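Local coordinates for protein 11S globulin (Wrightia tinctoria, PDB 5WXU) that probably serves as a seed storage protein and nutrient reservoir, and binds the plant hormone auxin (indole-3-acetic acid), at residues A428-L431 and D432-I435; E336-Y339 and P340-I344; L221-N224 and V225-L229. All coordinates share one frame; numbering follows the deposited sequence.

Interaction 1 of 3, residues A428-L431 and D432-I435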
ATOM      1  N   ALA B 428      22.021  24.076   0.711  1.00 17.16           N
ATOM      2  CA  ALA B 428      20.961  23.853   1.656  1.00 17.25           C
ATOM      3  C   ALA B 428      21.292  24.219   3.061  1.00 18.55           C
ATOM      4  O   ALA B 428      20.379  24.365   3.875  1.00 19.78           O
ATOM      5  CB  ALA B 428      20.483  22.407   1.548  1.00 18.40           C
ATOM      6  N   VAL B 429      22.596  24.259   3.393  1.00 18.16           N
ATOM      7  CA  VAL B 429      23.054  24.609   4.714  1.00 20.27           C
ATOM      8  C   VAL B 429      23.266  26.159   4.820  1.00 20.10           C
ATOM      9  O   VAL B 429      23.711  26.783   3.860  1.00 20.65           O
ATOM     10  CB  VAL B 429      24.341  23.782   5.014  1.00 19.20           C
ATOM     11  CG1 VAL B 429      25.099  24.238   6.281  1.00 20.30           C
ATOM     12  CG2 VAL B 429      23.989  22.269   5.099  1.00 18.12           C
ATOM     13  N   PRO B 430      22.938  26.762   5.971  1.00 19.09           N
ATOM     14  CA  PRO B 430      23.212  28.201   6.131  1.00 19.51           C
ATOM     15  C   PRO B 430      24.641  28.547   5.803  1.00 18.71           C
ATOM     16  O   PRO B 430      25.553  27.815   6.187  1.00 20.68           O
ATOM     17  CB  PRO B 430      22.851  28.451   7.585  1.00 19.64           C
ATOM     18  CG  PRO B 430      21.798  27.423   7.908  1.00 18.34           C
ATOM     19  CD  PRO B 430      22.329  26.201   7.193  1.00 21.01           C
ATOM     20  N   LEU B 431      24.841  29.662   5.098  1.00 18.00           N
ATOM     21  CA  LEU B 431      26.202  30.122   4.795  1.00 21.26           C
ATOM     22  C   LEU B 431      27.092  30.221   6.034  1.00 20.03           C
ATOM     23  O   LEU B 431      28.271  29.832   5.987  1.00 21.38           O
ATOM     24  CB  LEU B 431      26.217  31.554   4.233  1.00 23.48           C
ATOM     25  CG  LEU B 431      26.465  32.001   2.817  1.00 29.28           C
ATOM     26  CD1 LEU B 431      26.800  33.487   2.898  1.00 30.42           C
ATOM     27  CD2 LEU B 431      27.435  31.242   1.935  1.00 27.14           C
ATOM     28  N   ASP B 432      26.513  30.695   7.144  1.00 20.18           N
ATOM     29  CA  ASP B 432      27.300  30.895   8.356  1.00 21.85           C
ATOM     30  C   ASP B 432      27.784  29.612   9.015  1.00 23.57           C
ATOM     31  O   ASP B 432      28.782  29.580   9.794  1.00 20.19           O
ATOM     32  CB  ASP B 432      26.552  31.779   9.356  1.00 20.85           C
ATOM     33  CG  ASP B 432      27.517  32.555  10.315  1.00 23.73           C
ATOM     34  OD1 ASP B 432      28.679  32.791   9.930  1.00 25.17           O
ATOM     35  OD2 ASP B 432      27.056  32.893  11.411  1.00 26.78           O
ATOM     36  N   VAL B 433      27.093  28.498   8.707  1.00 21.87           N
ATOM     37  CA  VAL B 433      27.625  27.189   9.139  1.00 19.22           C
ATOM     38  C   VAL B 433      28.943  26.905   8.436  1.00 19.74           C
ATOM     39  O   VAL B 433      29.912  26.514   9.109  1.00 20.15           O
ATOM     40  CB  VAL B 433      26.612  26.021   8.905  1.00 21.97           C
ATOM     41  CG1 VAL B 433      27.219  24.645   9.097  1.00 22.64           C
ATOM     42  CG2 VAL B 433      25.424  26.152   9.825  1.00 22.88           C
ATOM     43  N   TRP B 434      29.005  27.132   7.129  1.00 20.88           N
ATOM     44  CA  TRP B 434      30.240  26.851   6.366  1.00 19.72           C
ATOM     45  C   TRP B 434      31.318  27.893   6.729  1.00 18.79           C
ATOM     46  O   TRP B 434      32.473  27.552   6.799  1.00 21.42           O
ATOM     47  CB  TRP B 434      29.957  26.881   4.907  1.00 21.19           C
ATOM     48  CG  TRP B 434      28.890  25.874   4.441  1.00 18.91           C
ATOM     49  CD1 TRP B 434      27.857  26.151   3.590  1.00 21.32           C
ATOM     50  CD2 TRP B 434      28.835  24.467   4.690  1.00 20.58           C
ATOM     51  NE1 TRP B 434      27.147  25.010   3.292  1.00 19.56           N
ATOM     52  CE2 TRP B 434      27.688  23.962   4.002  1.00 19.77           C
ATOM     53  CE3 TRP B 434      29.584  23.599   5.480  1.00 21.37           C
ATOM     54  CZ2 TRP B 434      27.327  22.616   4.031  1.00 21.19           C
ATOM     55  CZ3 TRP B 434      29.199  22.226   5.562  1.00 20.87           C
ATOM     56  CH2 TRP B 434      28.086  21.747   4.808  1.00 19.35           C
ATOM     57  N   ILE B 435      30.894  29.120   6.940  1.00 22.26           N
ATOM     58  CA  ILE B 435      31.866  30.175   7.387  1.00 22.18           C
ATOM     59  C   ILE B 435      32.620  29.674   8.609  1.00 24.66           C
ATOM     60  O   ILE B 435      33.862  29.678   8.621  1.00 21.50           O
ATOM     61  CB  ILE B 435      31.167  31.507   7.662  1.00 21.41           C
ATOM     62  CG1 ILE B 435      30.837  32.207   6.331  1.00 21.48           C
ATOM     63  CG2 ILE B 435      31.990  32.391   8.664  1.00 23.24           C
ATOM     64  CD1 ILE B 435      29.732  33.229   6.437  1.00 24.24           C
TER
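Val429 and Trp434 meet where the loop 428-431 turns into helix 431-438, with Pro430 as the N-cap and Leu431 O taking the first regular helical bond, from Ile435 N at 2.9 Å and 162°. A weaker bond, Val433 N to Pro430 O at 3.0 Å, closes the turn before it. This is a hydrophobic staple: the residue ahead of the N-cap folds over the first turn and grips a side chain five positions on. Val429 CG1 stands anti to the backbone N (chi1 169°), which carries it over one face of the Trp434 indole, 3.9 Å from the centroid of the six-membered ring in a CH-pi contact. The same methyl leans on Val433 CB at 3.5 Å, so it is wedged between two residues of the helix. Trp434 NE1 is tied back to Ile426 O, fixing the turn of the ring, and Phe438 lies nearly parallel to it. A second subunit supplies Asp146, which accepts from Leu431 N, and Arg266, which forms a salt bridge with Asp432 OD1. On the indole's benzo side, Val429 CB sits 3.4 Å from Trp434 CZ2, with CG2 just 3.5 Å from that same carbon.

Interaction 2 of 3, residues E336-Y339 and P340-I344; sequences EYLY and PNAMI
Tyr339 O and Ala342 N close a type II beta turn through the one hydrogen bond between the two segments, 3.0 Å long and nearly straight at 164°; the donor lies about 35° out of the carbonyl plane. Pro340 and Asn341 fill its middle, and Asn341 adopts the left-handed backbone conformation (phi 67°) that a type II turn requires at its third position.

The apolar contacts centre on Leu338. Its CD2 meets Ile344 CD1 at 3.8 Å, the two side chains crossing at about a right angle, while Leu338 CD2 also lies 4.2 Å from Ala342 CB. Val457 touches both Leu338 and Ile344 and extends this cluster. At the corner itself Tyr339 CB abuts Pro340 CD at 3.3 Å, and that same CD sits at the edge of the tyrosine ring. The phenol reaches away to a third subunit, where OH bonds to Ser272 O.

The polar element is Glu336, whose extended chain brings the carboxylate against Ile344: CG1 lies 3.8 Å from OE1 and equally far from OE2. Its OE1 also has a long, weak ion pair with Lys396. Were Glu336 cut back to alanine, a gap would probably open beside Ile344 CG1, and Lys396 would be likely to lose that distant negative charge.

Strands 332-338 and 343-349 pair with different neighbours, 402-409 and 393-399 among them, so the turn is no hairpin but a corner joining the two sheets of the cupin beta-barrel.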
ATOM      1  N   GLU B 336      25.001   7.385 -18.096  1.00 16.18           N
ATOM      2  CA  GLU B 336      25.581   8.720 -18.066  1.00 17.67           C
ATOM      3  C   GLU B 336      26.485   8.845 -19.269  1.00 18.34           C
ATOM      4  O   GLU B 336      27.265   7.941 -19.596  1.00 20.34           O
ATOM      5  CB  GLU B 336      26.414   8.939 -16.804  1.00 19.92           C
ATOM      6  CG  GLU B 336      25.690   8.828 -15.485  1.00 22.22           C
ATOM      7  CD  GLU B 336      26.653   9.029 -14.307  1.00 34.98           C
ATOM      8  OE1 GLU B 336      27.834   8.700 -14.458  1.00 33.70           O
ATOM      9  OE2 GLU B 336      26.222   9.508 -13.240  1.00 39.96           O
ATOM     10  N   TYR B 337      26.334   9.958 -19.980  1.00 21.48           N
ATOM     11  CA  TYR B 337      27.156  10.289 -21.148  1.00 20.84           C
ATOM     12  C   TYR B 337      27.798  11.644 -20.865  1.00 22.69           C
ATOM     13  O   TYR B 337      27.134  12.631 -20.677  1.00 20.70           O
ATOM     14  CB  TYR B 337      26.347  10.248 -22.433  1.00 22.76           C
ATOM     15  CG  TYR B 337      27.218  10.440 -23.612  1.00 29.43           C
ATOM     16  CD1 TYR B 337      28.017   9.385 -24.094  1.00 41.80           C
ATOM     17  CD2 TYR B 337      27.348  11.687 -24.182  1.00 39.29           C
ATOM     18  CE1 TYR B 337      28.915   9.573 -25.161  1.00 47.05           C
ATOM     19  CE2 TYR B 337      28.223  11.903 -25.236  1.00 46.00           C
ATOM     20  CZ  TYR B 337      28.994  10.849 -25.734  1.00 55.17           C
ATOM     21  OH  TYR B 337      29.816  11.111 -26.802  1.00 61.71           O
ATOM     22  N   LEU B 338      29.125  11.662 -20.839  1.00 19.83           N
ATOM     23  CA  LEU B 338      29.883  12.870 -20.672  1.00 19.83           C
ATOM     24  C   LEU B 338      30.655  13.195 -21.918  1.00 21.60           C
ATOM     25  O   LEU B 338      31.361  12.371 -22.469  1.00 18.51           O
ATOM     26  CB  LEU B 338      30.845  12.782 -19.485  1.00 22.67           C
ATOM     27  CG  LEU B 338      30.167  12.620 -18.126  1.00 21.76           C
ATOM     28  CD1 LEU B 338      31.220  12.373 -17.065  1.00 25.76           C
ATOM     29  CD2 LEU B 338      29.307  13.825 -17.787  1.00 21.76           C
ATOM     30  N   TYR B 339      30.523  14.460 -22.317  1.00 20.71           N
ATOM     31  CA  TYR B 339      31.402  15.011 -23.316  1.00 23.37           C
ATOM     32  C   TYR B 339      32.822  15.130 -22.838  1.00 22.01           C
ATOM     33  O   TYR B 339      33.142  15.107 -21.646  1.00 20.83           O
ATOM     34  CB  TYR B 339      30.878  16.353 -23.806  1.00 26.21           C
ATOM     35  CG  TYR B 339      29.579  16.259 -24.581  1.00 31.43           C
ATOM     36  CD1 TYR B 339      29.546  15.626 -25.821  1.00 40.63           C
ATOM     37  CD2 TYR B 339      28.424  16.807 -24.121  1.00 37.05           C
ATOM     38  CE1 TYR B 339      28.368  15.527 -26.541  1.00 47.79           C
ATOM     39  CE2 TYR B 339      27.229  16.730 -24.828  1.00 38.80           C
ATOM     40  CZ  TYR B 339      27.189  16.080 -26.022  1.00 47.92           C
ATOM     41  OH  TYR B 339      25.980  16.008 -26.701  1.00 56.30           O
ATOM     42  N   PRO B 340      33.752  15.351 -23.813  1.00 20.92           N
ATOM     43  CA  PRO B 340      35.116  15.358 -23.324  1.00 22.66           C
ATOM     44  C   PRO B 340      35.398  16.367 -22.228  1.00 20.95           C
ATOM     45  O   PRO B 340      34.960  17.493 -22.313  1.00 22.09           O
ATOM     46  CB  PRO B 340      35.939  15.654 -24.603  1.00 23.97           C
ATOM     47  CG  PRO B 340      35.150  15.056 -25.665  1.00 22.66           C
ATOM     48  CD  PRO B 340      33.665  15.231 -25.265  1.00 23.57           C
ATOM     49  N   ASN B 341      36.111  15.947 -21.185  1.00 19.84           N
ATOM     50  CA  ASN B 341      36.437  16.776 -20.032  1.00 22.38           C
ATOM     51  C   ASN B 341      35.283  17.223 -19.091  1.00 20.99           C
ATOM     52  O   ASN B 341      35.549  17.906 -18.089  1.00 23.05           O
ATOM     53  CB  ASN B 341      37.199  18.023 -20.448  1.00 28.54           C
ATOM     54  CG  ASN B 341      38.382  17.682 -21.347  1.00 31.36           C
ATOM     55  OD1 ASN B 341      38.493  18.208 -22.464  1.00 36.53           O
ATOM     56  ND2 ASN B 341      39.229  16.794 -20.876  1.00 31.56           N
ATOM     57  N   ALA B 342      34.054  16.806 -19.396  1.00 18.75           N
ATOM     58  CA  ALA B 342      32.877  17.140 -18.540  1.00 20.51           C
ATOM     59  C   ALA B 342      32.876  16.259 -17.276  1.00 21.81           C
ATOM     60  O   ALA B 342      33.586  15.194 -17.201  1.00 22.30           O
ATOM     61  CB  ALA B 342      31.615  16.937 -19.368  1.00 19.21           C
ATOM     62  N   MET B 343      32.153  16.713 -16.231  1.00 19.74           N
ATOM     63  CA  MET B 343      32.141  16.022 -14.930  1.00 20.21           C
ATOM     64  C   MET B 343      30.698  15.764 -14.512  1.00 21.66           C
ATOM     65  O   MET B 343      29.758  16.454 -14.981  1.00 19.43           O
ATOM     66  CB  MET B 343      32.786  16.870 -13.842  1.00 24.10           C
ATOM     67  CG  MET B 343      34.279  17.001 -14.070  1.00 27.60           C
ATOM     68  SD  MET B 343      34.837  18.213 -12.847  1.00 33.92           S
ATOM     69  CE  MET B 343      36.274  17.433 -12.185  1.00 39.11           C
ATOM     70  N   ILE B 344      30.532  14.701 -13.725  1.00 20.14           N
ATOM     71  CA  ILE B 344      29.356  14.599 -12.892  1.00 21.42           C
ATOM     72  C   ILE B 344      29.741  15.241 -11.566  1.00 20.41           C
ATOM     73  O   ILE B 344      30.887  15.075 -11.065  1.00 21.27           O
ATOM     74  CB  ILE B 344      28.917  13.138 -12.676  1.00 22.46           C
ATOM     75  CG1 ILE B 344      28.518  12.437 -13.984  1.00 26.26           C
ATOM     76  CG2 ILE B 344      27.700  13.075 -11.779  1.00 22.94           C
ATOM     77  CD1 ILE B 344      27.304  12.968 -14.697  1.00 24.67           C
TER

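Interaction 3 of 3, residues L221-N224 and V225-L229; sequences LWNN and VFQPL
Asn224 holds the bend after strand 221-224 against Phe226 and Gln227, accepting two hydrogen bonds, one at its backbone O and one at its side-chain OD1. Asn224 O receives Gln227 N at 3.0 Å, closing a type I beta turn; Asn224 OD1 receives Phe226 N, also at 3.0 Å and 159°, making an Asx turn inside it. With CG anti to the backbone N (chi1 176°), the amide swings forward over the turn, and Phe226 N approaches its oxygen from above the carbonyl plane. At the other end ND2 donates to Gly204 O and Leu248 O.

A water adds a third link, accepting from Asn224 N at 2.8 Å and donating to Gln227 OE1 at 3.2 Å. Gln227 NE2 bonds to Gln249 O and Asn205 OD1.

By packing, Gln227 lays its amide carbon CD 3.7 Å from Asn224 CB, the two amide planes 32° apart. Pro228 CD rests 3.3 Å from Asn224 O. The Asn223 and Pro228 side chains come from opposite directions, ND2 3.9 Å from CD. Pro228 also packs on Ser371 of a fourth subunit.

With both ends of the buried Asn224 amide bonded, its rotation is fixed, and the strand's exit is set by polar bonds more than by apolar contact.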
ATOM      1  N   LEU B 221      28.113 -22.647  -9.509  1.00 28.16           N
ATOM      2  CA  LEU B 221      26.912 -23.426  -9.420  1.00 25.20           C
ATOM      3  C   LEU B 221      26.184 -23.209 -10.721  1.00 28.28           C
ATOM      4  O   LEU B 221      25.433 -22.247 -10.863  1.00 30.32           O
ATOM      5  CB  LEU B 221      26.115 -22.975  -8.192  1.00 25.97           C
ATOM      6  CG  LEU B 221      26.822 -23.075  -6.820  1.00 26.50           C
ATOM      7  CD1 LEU B 221      25.957 -22.491  -5.672  1.00 27.54           C
ATOM      8  CD2 LEU B 221      27.244 -24.508  -6.499  1.00 27.81           C
ATOM      9  N   TRP B 222      26.468 -24.059 -11.704  1.00 22.80           N
ATOM     10  CA  TRP B 222      26.021 -23.891 -13.047  1.00 23.23           C
ATOM     11  C   TRP B 222      25.725 -25.282 -13.572  1.00 25.16           C
ATOM     12  O   TRP B 222      26.615 -26.117 -13.636  1.00 27.51           O
ATOM     13  CB  TRP B 222      27.129 -23.171 -13.845  1.00 24.47           C
ATOM     14  CG  TRP B 222      26.866 -22.796 -15.227  1.00 23.24           C
ATOM     15  CD1 TRP B 222      26.209 -23.560 -16.162  1.00 25.53           C
ATOM     16  CD2 TRP B 222      27.291 -21.593 -15.925  1.00 23.65           C
ATOM     17  NE1 TRP B 222      26.192 -22.899 -17.384  1.00 27.04           N
ATOM     18  CE2 TRP B 222      26.892 -21.727 -17.277  1.00 24.52           C
ATOM     19  CE3 TRP B 222      28.059 -20.463 -15.552  1.00 24.89           C
ATOM     20  CZ2 TRP B 222      27.101 -20.718 -18.236  1.00 24.15           C
ATOM     21  CZ3 TRP B 222      28.313 -19.440 -16.548  1.00 26.73           C
ATOM     22  CH2 TRP B 222      27.815 -19.587 -17.860  1.00 27.15           C
ATOM     23  N   ASN B 223      24.499 -25.563 -13.940  1.00 20.92           N
ATOM     24  CA  ASN B 223      24.115 -26.924 -14.165  1.00 25.13           C
ATOM     25  C   ASN B 223      22.900 -27.038 -15.098  1.00 23.32           C
ATOM     26  O   ASN B 223      22.003 -26.189 -15.079  1.00 22.04           O
ATOM     27  CB  ASN B 223      23.649 -27.401 -12.748  1.00 32.37           C
ATOM     28  CG  ASN B 223      23.336 -28.860 -12.661  1.00 37.65           C
ATOM     29  OD1 ASN B 223      24.137 -29.701 -13.117  1.00 44.04           O
ATOM     30  ND2 ASN B 223      22.165 -29.205 -12.034  1.00 35.33           N
ATOM     31  N   ASN B 224      22.862 -28.090 -15.919  1.00 20.79           N
ATOM     32  CA  ASN B 224      21.695 -28.509 -16.633  1.00 19.96           C
ATOM     33  C   ASN B 224      20.771 -29.259 -15.644  1.00 19.94           C
ATOM     34  O   ASN B 224      21.106 -30.377 -15.164  1.00 20.30           O
ATOM     35  CB  ASN B 224      22.075 -29.461 -17.797  1.00 21.76           C
ATOM     36  CG  ASN B 224      20.888 -30.021 -18.535  1.00 20.10           C
ATOM     37  OD1 ASN B 224      19.744 -29.954 -18.100  1.00 20.90           O
ATOM     38  ND2 ASN B 224      21.160 -30.635 -19.727  1.00 18.46           N
ATOM     39  N   VAL B 225      19.632 -28.666 -15.320  1.00 18.20           N
ATOM     40  CA  VAL B 225      18.745 -29.240 -14.267  1.00 19.61           C
ATOM     41  C   VAL B 225      18.146 -30.596 -14.526  1.00 21.13           C
ATOM     42  O   VAL B 225      17.661 -31.242 -13.562  1.00 22.19           O
ATOM     43  CB  VAL B 225      17.543 -28.276 -13.880  1.00 20.36           C
ATOM     44  CG1 VAL B 225      18.069 -26.990 -13.391  1.00 24.23           C
ATOM     45  CG2 VAL B 225      16.496 -28.101 -14.912  1.00 24.04           C
ATOM     46  N   PHE B 226      18.191 -31.054 -15.794  1.00 20.86           N
ATOM     47  CA  PHE B 226      17.666 -32.344 -16.150  1.00 21.80           C
ATOM     48  C   PHE B 226      18.664 -33.455 -15.863  1.00 22.78           C
ATOM     49  O   PHE B 226      18.252 -34.578 -15.663  1.00 22.16           O
ATOM     50  CB  PHE B 226      17.289 -32.382 -17.624  1.00 20.48           C
ATOM     51  CG  PHE B 226      16.208 -31.405 -18.012  1.00 19.43           C
ATOM     52  CD1 PHE B 226      14.965 -31.489 -17.439  1.00 22.15           C
ATOM     53  CD2 PHE B 226      16.456 -30.376 -18.930  1.00 18.18           C
ATOM     54  CE1 PHE B 226      13.978 -30.577 -17.757  1.00 21.80           C
ATOM     55  CE2 PHE B 226      15.478 -29.458 -19.249  1.00 18.87           C
ATOM     56  CZ  PHE B 226      14.214 -29.597 -18.699  1.00 20.62           C
ATOM     57  N   GLN B 227      19.949 -33.119 -15.792  1.00 22.82           N
ATOM     58  CA  GLN B 227      20.990 -34.102 -15.508  1.00 22.55           C
ATOM     59  C   GLN B 227      20.863 -34.860 -14.194  1.00 27.01           C
ATOM     60  O   GLN B 227      21.089 -36.056 -14.192  1.00 24.61           O
ATOM     61  CB  GLN B 227      22.399 -33.470 -15.652  1.00 22.57           C
ATOM     62  CG  GLN B 227      22.682 -33.231 -17.126  1.00 24.95           C
ATOM     63  CD  GLN B 227      24.042 -32.623 -17.427  1.00 28.74           C
ATOM     64  OE1 GLN B 227      24.826 -32.358 -16.534  1.00 25.84           O
ATOM     65  NE2 GLN B 227      24.372 -32.529 -18.731  1.00 28.85           N
ATOM     66  N   PRO B 228      20.551 -34.180 -13.066  1.00 24.20           N
ATOM     67  CA  PRO B 228      20.484 -34.939 -11.774  1.00 24.63           C
ATOM     68  C   PRO B 228      19.229 -35.707 -11.532  1.00 25.38           C
ATOM     69  O   PRO B 228      18.942 -36.040 -10.398  1.00 26.87           O
ATOM     70  CB  PRO B 228      20.676 -33.841 -10.722  1.00 25.89           C
ATOM     71  CG  PRO B 228      20.252 -32.570 -11.388  1.00 22.72           C
ATOM     72  CD  PRO B 228      20.673 -32.718 -12.831  1.00 23.04           C
ATOM     73  N   LEU B 229      18.450 -36.012 -12.564  1.00 23.94           N
ATOM     74  CA  LEU B 229      17.174 -36.687 -12.463  1.00 22.52           C
ATOM     75  C   LEU B 229      17.261 -38.054 -13.183  1.00 26.11           C
ATOM     76  O   LEU B 229      18.060 -38.262 -14.167  1.00 27.67           O
ATOM     77  CB  LEU B 229      16.098 -35.834 -13.107  1.00 24.01           C
ATOM     78  CG  LEU B 229      15.923 -34.417 -12.495  1.00 27.15           C
ATOM     79  CD1 LEU B 229      14.861 -33.594 -13.188  1.00 29.52           C
ATOM     80  CD2 LEU B 229      15.584 -34.542 -11.012  1.00 29.25           C
TER
HETATM   81  O   HOH W   1      25.281 -29.163 -16.718  1.00 44.88           O

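Overall arrangement
Interactions 1 and 2 belong to the same cupin unit, with centres 29 Å apart and nearest atoms about 17 Å apart: one starts a helix, the other turns a corner of the barrel. Interaction 3 comes first along the chain and lies across the chain's centre from both, its centre 61 Å from that of interaction 1 and 45 Å from that of interaction 2. Of the three, interaction 1 lies closest to an auxin site: the Trp434 side chain is about 7 Å from that of Arg427, which binds auxin, though no ligand sits there in this chain. Separately, a bound indole-3-acetic acid lies about 13 Å from Val429's side chain. All three also touch neighbouring subunits.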